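PDB 3KOG: putative pore-forming toxin, which is of unproven function but may form pores in membranes. Local coordinates for residues A[13-25]-A[40-53]. Residues are numbered along the deposited sequence; the frame is centred on the assembly and turned at random.
Sequences TPVNAKFIITPVV and ISFSKGNGTYEGTP
P14 and P53 touch through their rings, CG to CG 3.5 Å, with the two side chains crossing at about a right angle; P53 follows a cis peptide bond, and its O accepts from N of A17. Next to this pair, in one of two modelled E50 conformers, ND2 of N16 donates to OE2 of E50 at 2.8 Å, nearly straight at 174°; in the other conformer the bond is doubtful. The acceptor lies in the amide plane, whereas the donor stands above the carboxylate plane, the two planes being 62° apart. This E50 conformer is extended, CG anti to the backbone N (chi1 -177°), and its CG packs on CB of N16.

N of G51 donates to O of A17. F19 and Y49 form an antiparallel hydrogen-bonded pair, flanked by the non-hydrogen-bonded pairs K18–E50 and I20–T48, and N of I21 donates to O of G47 at 2.8 Å. On the face bearing Y49, CD1 of I21 touches CE1 of the phenol obliquely at 3.7 Å. The far end of that ring is fixed by OH of Y49 donating to O of K44 at 2.5 Å, in the carbonyl plane.

On the N-terminal side of G47, before strand 48-50 begins, the side chains of P23 and F42 cross at about a right angle (CG to CZ 3.7 Å). O of I21 lies at the F42 ring edge, the N46–G47 peptide over one face. Farther along, CD1 of I40 reaches CG2 of V25 at 3.6 Å. I60 and I77, on strands 58-66 and 69-77 of the second sheet, also touch Y49 and I21. This geometry is consistent with a beta-sandwich, strand 18-27 pairing with 48-50 in one sheet and facing 39-42 of the other, as in the transthyretin-like clan to which this domain family belongs.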
# COMPACT_ATOMS: atom_id res chain seq x y z
N THR A 13 -23.02 -12.93 4.49
CA THR A 13 -21.88 -12.83 3.51
C THR A 13 -20.85 -11.78 3.97
O THR A 13 -21.13 -10.56 3.91
CB THR A 13 -22.35 -12.47 2.07
OG1 THR A 13 -23.01 -13.62 1.49
CG2 THR A 13 -21.17 -12.02 1.17
N PRO A 14 -19.63 -12.26 4.37
CA PRO A 14 -18.63 -11.41 5.02
C PRO A 14 -18.17 -10.30 4.09
O PRO A 14 -18.31 -10.41 2.86
CB PRO A 14 -17.50 -12.39 5.36
CG PRO A 14 -17.61 -13.46 4.28
CD PRO A 14 -19.08 -13.59 3.99
N VAL A 15 -17.68 -9.22 4.68
CA VAL A 15 -17.15 -8.14 3.92
C VAL A 15 -15.73 -8.55 3.51
O VAL A 15 -14.91 -8.87 4.34
CB VAL A 15 -17.08 -6.85 4.73
CG1 VAL A 15 -16.55 -5.72 3.83
CG2 VAL A 15 -18.46 -6.50 5.32
N ASN A 16 -15.50 -8.56 2.22
CA ASN A 16 -14.18 -8.89 1.69
C ASN A 16 -13.12 -7.86 2.07
O ASN A 16 -13.39 -6.64 2.05
CB ASN A 16 -14.28 -8.99 0.19
CG ASN A 16 -15.26 -10.07 -0.26
OD1 ASN A 16 -15.50 -11.05 0.45
ND2 ASN A 16 -15.81 -9.88 -1.45
N ALA A 17 -11.91 -8.33 2.37
CA ALA A 17 -10.76 -7.46 2.50
C ALA A 17 -10.48 -6.84 1.14
O ALA A 17 -10.84 -7.39 0.10
CB ALA A 17 -9.49 -8.24 2.95
N LYS A 18 -9.82 -5.70 1.14
CA LYS A 18 -9.50 -5.01 -0.12
C LYS A 18 -8.21 -4.31 -0.02
O LYS A 18 -7.90 -3.71 1.01
CB LYS A 18 -10.61 -4.08 -0.54
CG LYS A 18 -10.32 -3.35 -1.87
CD LYS A 18 -11.45 -2.36 -2.23
CE LYS A 18 -12.71 -3.04 -2.74
NZ LYS A 18 -13.62 -1.87 -3.14
N PHE A 19 -7.42 -4.36 -1.11
CA PHE A 19 -6.13 -3.72 -1.14
C PHE A 19 -5.92 -3.13 -2.53
O PHE A 19 -6.21 -3.82 -3.52
CB PHE A 19 -5.02 -4.69 -0.80
CG PHE A 19 -3.72 -4.01 -0.46
CD1 PHE A 19 -3.49 -3.56 0.83
CD2 PHE A 19 -2.76 -3.84 -1.41
CE1 PHE A 19 -2.33 -2.93 1.15
CE2 PHE A 19 -1.57 -3.20 -1.12
CZ PHE A 19 -1.37 -2.73 0.21
N ILE A 20 -5.53 -1.85 -2.57
CA ILE A 20 -5.28 -1.12 -3.82
C ILE A 20 -3.83 -0.79 -4.00
O ILE A 20 -3.20 -0.20 -3.12
CB ILE A 20 -6.15 0.13 -3.89
CG1 ILE A 20 -7.65 -0.29 -3.82
CG2 ILE A 20 -5.89 0.95 -5.17
CD1 ILE A 20 -8.61 0.91 -3.58
N ILE A 21 -3.28 -1.18 -5.14
CA ILE A 21 -1.95 -0.82 -5.53
C ILE A 21 -1.98 0.25 -6.61
O ILE A 21 -2.66 0.11 -7.66
CB ILE A 21 -1.21 -2.08 -6.14
CG1 ILE A 21 -0.96 -3.17 -5.08
CG2 ILE A 21 0.18 -1.61 -6.80
CD1 ILE A 21 -0.64 -4.58 -5.71
N THR A 22 -1.28 1.34 -6.35
CA THR A 22 -1.24 2.47 -7.27
C THR A 22 0.17 2.68 -7.83
O THR A 22 1.05 3.20 -7.16
CB THR A 22 -1.75 3.77 -6.60
OG1 THR A 22 -3.10 3.57 -6.11
CG2 THR A 22 -1.73 4.94 -7.56
N PRO A 23 0.39 2.29 -9.10
CA PRO A 23 1.68 2.52 -9.74
C PRO A 23 1.88 3.99 -10.08
O PRO A 23 0.93 4.69 -10.44
CB PRO A 23 1.59 1.69 -11.05
CG PRO A 23 0.34 0.97 -11.00
CD PRO A 23 -0.53 1.51 -9.95
N VAL A 24 3.10 4.46 -9.85
CA VAL A 24 3.59 5.76 -10.23
C VAL A 24 4.83 5.51 -11.12
O VAL A 24 5.78 4.85 -10.64
CB VAL A 24 4.01 6.56 -9.00
CG1 VAL A 24 4.56 7.94 -9.43
CG2 VAL A 24 2.85 6.68 -7.97
N VAL A 25 4.81 5.96 -12.39
CA VAL A 25 5.91 5.66 -13.34
C VAL A 25 6.74 6.94 -13.52
O VAL A 25 6.19 8.00 -13.93
CB VAL A 25 5.41 5.18 -14.73
CG1 VAL A 25 6.60 4.78 -15.65
CG2 VAL A 25 4.40 4.00 -14.56
N ILE A 40 1.07 0.45 -18.90
CA ILE A 40 1.25 -0.16 -17.61
C ILE A 40 0.56 -1.49 -17.54
O ILE A 40 -0.61 -1.60 -17.88
CB ILE A 40 0.72 0.76 -16.47
CG1 ILE A 40 1.49 2.08 -16.51
CG2 ILE A 40 0.91 0.09 -15.12
CD1 ILE A 40 1.00 3.13 -15.50
N SER A 41 1.25 -2.49 -16.99
CA SER A 41 0.67 -3.80 -16.87
C SER A 41 0.87 -4.38 -15.48
O SER A 41 1.92 -4.17 -14.82
CB SER A 41 1.25 -4.73 -17.95
OG SER A 41 2.65 -4.89 -17.77
N PHE A 42 -0.15 -5.06 -15.00
CA PHE A 42 -0.13 -5.78 -13.74
C PHE A 42 -0.01 -7.26 -14.07
O PHE A 42 -0.81 -7.73 -14.87
CB PHE A 42 -1.45 -5.60 -13.00
CG PHE A 42 -1.73 -4.20 -12.56
CD1 PHE A 42 -2.32 -3.30 -13.42
CD2 PHE A 42 -1.37 -3.79 -11.28
CE1 PHE A 42 -2.57 -1.96 -13.01
CE2 PHE A 42 -1.65 -2.48 -10.84
CZ PHE A 42 -2.27 -1.58 -11.69
N SER A 43 0.95 -7.98 -13.46
CA SER A 43 1.09 -9.42 -13.61
C SER A 43 -0.17 -10.21 -13.34
O SER A 43 -0.43 -11.17 -14.03
CB SER A 43 2.21 -10.02 -12.71
OG SER A 43 1.96 -9.76 -11.35
N LYS A 44 -0.92 -9.78 -12.34
CA LYS A 44 -2.22 -10.32 -12.04
C LYS A 44 -3.04 -9.15 -11.52
O LYS A 44 -2.57 -8.30 -10.75
CB LYS A 44 -2.13 -11.49 -11.00
CG LYS A 44 -1.66 -12.81 -11.68
CD LYS A 44 -1.60 -14.07 -10.82
CE LYS A 44 -1.48 -15.28 -11.72
NZ LYS A 44 -0.20 -15.37 -12.35
N GLY A 45 -4.28 -9.10 -12.01
CA GLY A 45 -5.28 -8.21 -11.53
C GLY A 45 -5.21 -6.82 -12.12
O GLY A 45 -4.42 -6.58 -13.04
N ASN A 46 -6.06 -5.91 -11.61
CA ASN A 46 -6.19 -4.59 -12.20
C ASN A 46 -5.79 -3.49 -11.22
O ASN A 46 -6.14 -2.34 -11.42
CB ASN A 46 -7.63 -4.37 -12.69
CG ASN A 46 -8.69 -4.35 -11.49
OD1 ASN A 46 -8.30 -4.31 -10.29
ND2 ASN A 46 -9.98 -4.33 -11.83
N GLY A 47 -5.04 -3.84 -10.17
CA GLY A 47 -4.69 -2.84 -9.16
C GLY A 47 -5.55 -2.88 -7.90
O GLY A 47 -5.13 -2.39 -6.85
N THR A 48 -6.75 -3.41 -7.99
CA THR A 48 -7.65 -3.57 -6.85
C THR A 48 -7.87 -5.08 -6.57
O THR A 48 -8.26 -5.89 -7.46
CB THR A 48 -9.03 -2.90 -7.13
OG1 THR A 48 -8.78 -1.55 -7.32
CG2 THR A 48 -9.99 -3.10 -5.91
N TYR A 49 -7.54 -5.48 -5.35
CA TYR A 49 -7.48 -6.89 -4.94
C TYR A 49 -8.44 -7.10 -3.79
O TYR A 49 -8.43 -6.35 -2.81
CB TYR A 49 -6.06 -7.30 -4.57
CG TYR A 49 -5.19 -7.10 -5.74
CD1 TYR A 49 -4.65 -5.87 -6.00
CD2 TYR A 49 -4.96 -8.14 -6.67
CE1 TYR A 49 -3.88 -5.61 -7.14
CE2 TYR A 49 -4.22 -7.90 -7.83
CZ TYR A 49 -3.67 -6.63 -8.07
OH TYR A 49 -2.97 -6.33 -9.19
N GLU A 50 -9.27 -8.14 -3.90
CA GLU A 50 -10.42 -8.32 -3.01
C GLU A 50 -10.39 -9.76 -2.48
O GLU A 50 -10.24 -10.71 -3.26
CB GLU A 50 -11.72 -8.01 -3.75
CG GLU A 50 -13.00 -8.10 -2.90
CD GLU A 50 -14.26 -7.61 -3.64
OE1 GLU A 50 -14.14 -7.20 -4.84
OE2 GLU A 50 -15.35 -7.62 -3.01
N GLY A 51 -10.50 -9.92 -1.16
CA GLY A 51 -10.46 -11.22 -0.54
C GLY A 51 -11.74 -12.00 -0.75
O GLY A 51 -12.70 -11.51 -1.42
N THR A 52 -11.78 -13.18 -0.16
CA THR A 52 -12.91 -14.10 -0.32
C THR A 52 -13.42 -14.77 0.96
O THR A 52 -13.85 -15.91 0.91
CB THR A 52 -12.54 -15.18 -1.34
OG1 THR A 52 -11.42 -15.88 -0.86
CG2 THR A 52 -12.25 -14.55 -2.74
N PRO A 53 -13.47 -14.03 2.09
CA PRO A 53 -13.28 -12.60 2.32
C PRO A 53 -11.82 -12.24 2.67
O PRO A 53 -11.47 -11.07 2.65
CB PRO A 53 -14.16 -12.37 3.54
CG PRO A 53 -14.09 -13.61 4.30
CD PRO A 53 -14.03 -14.69 3.28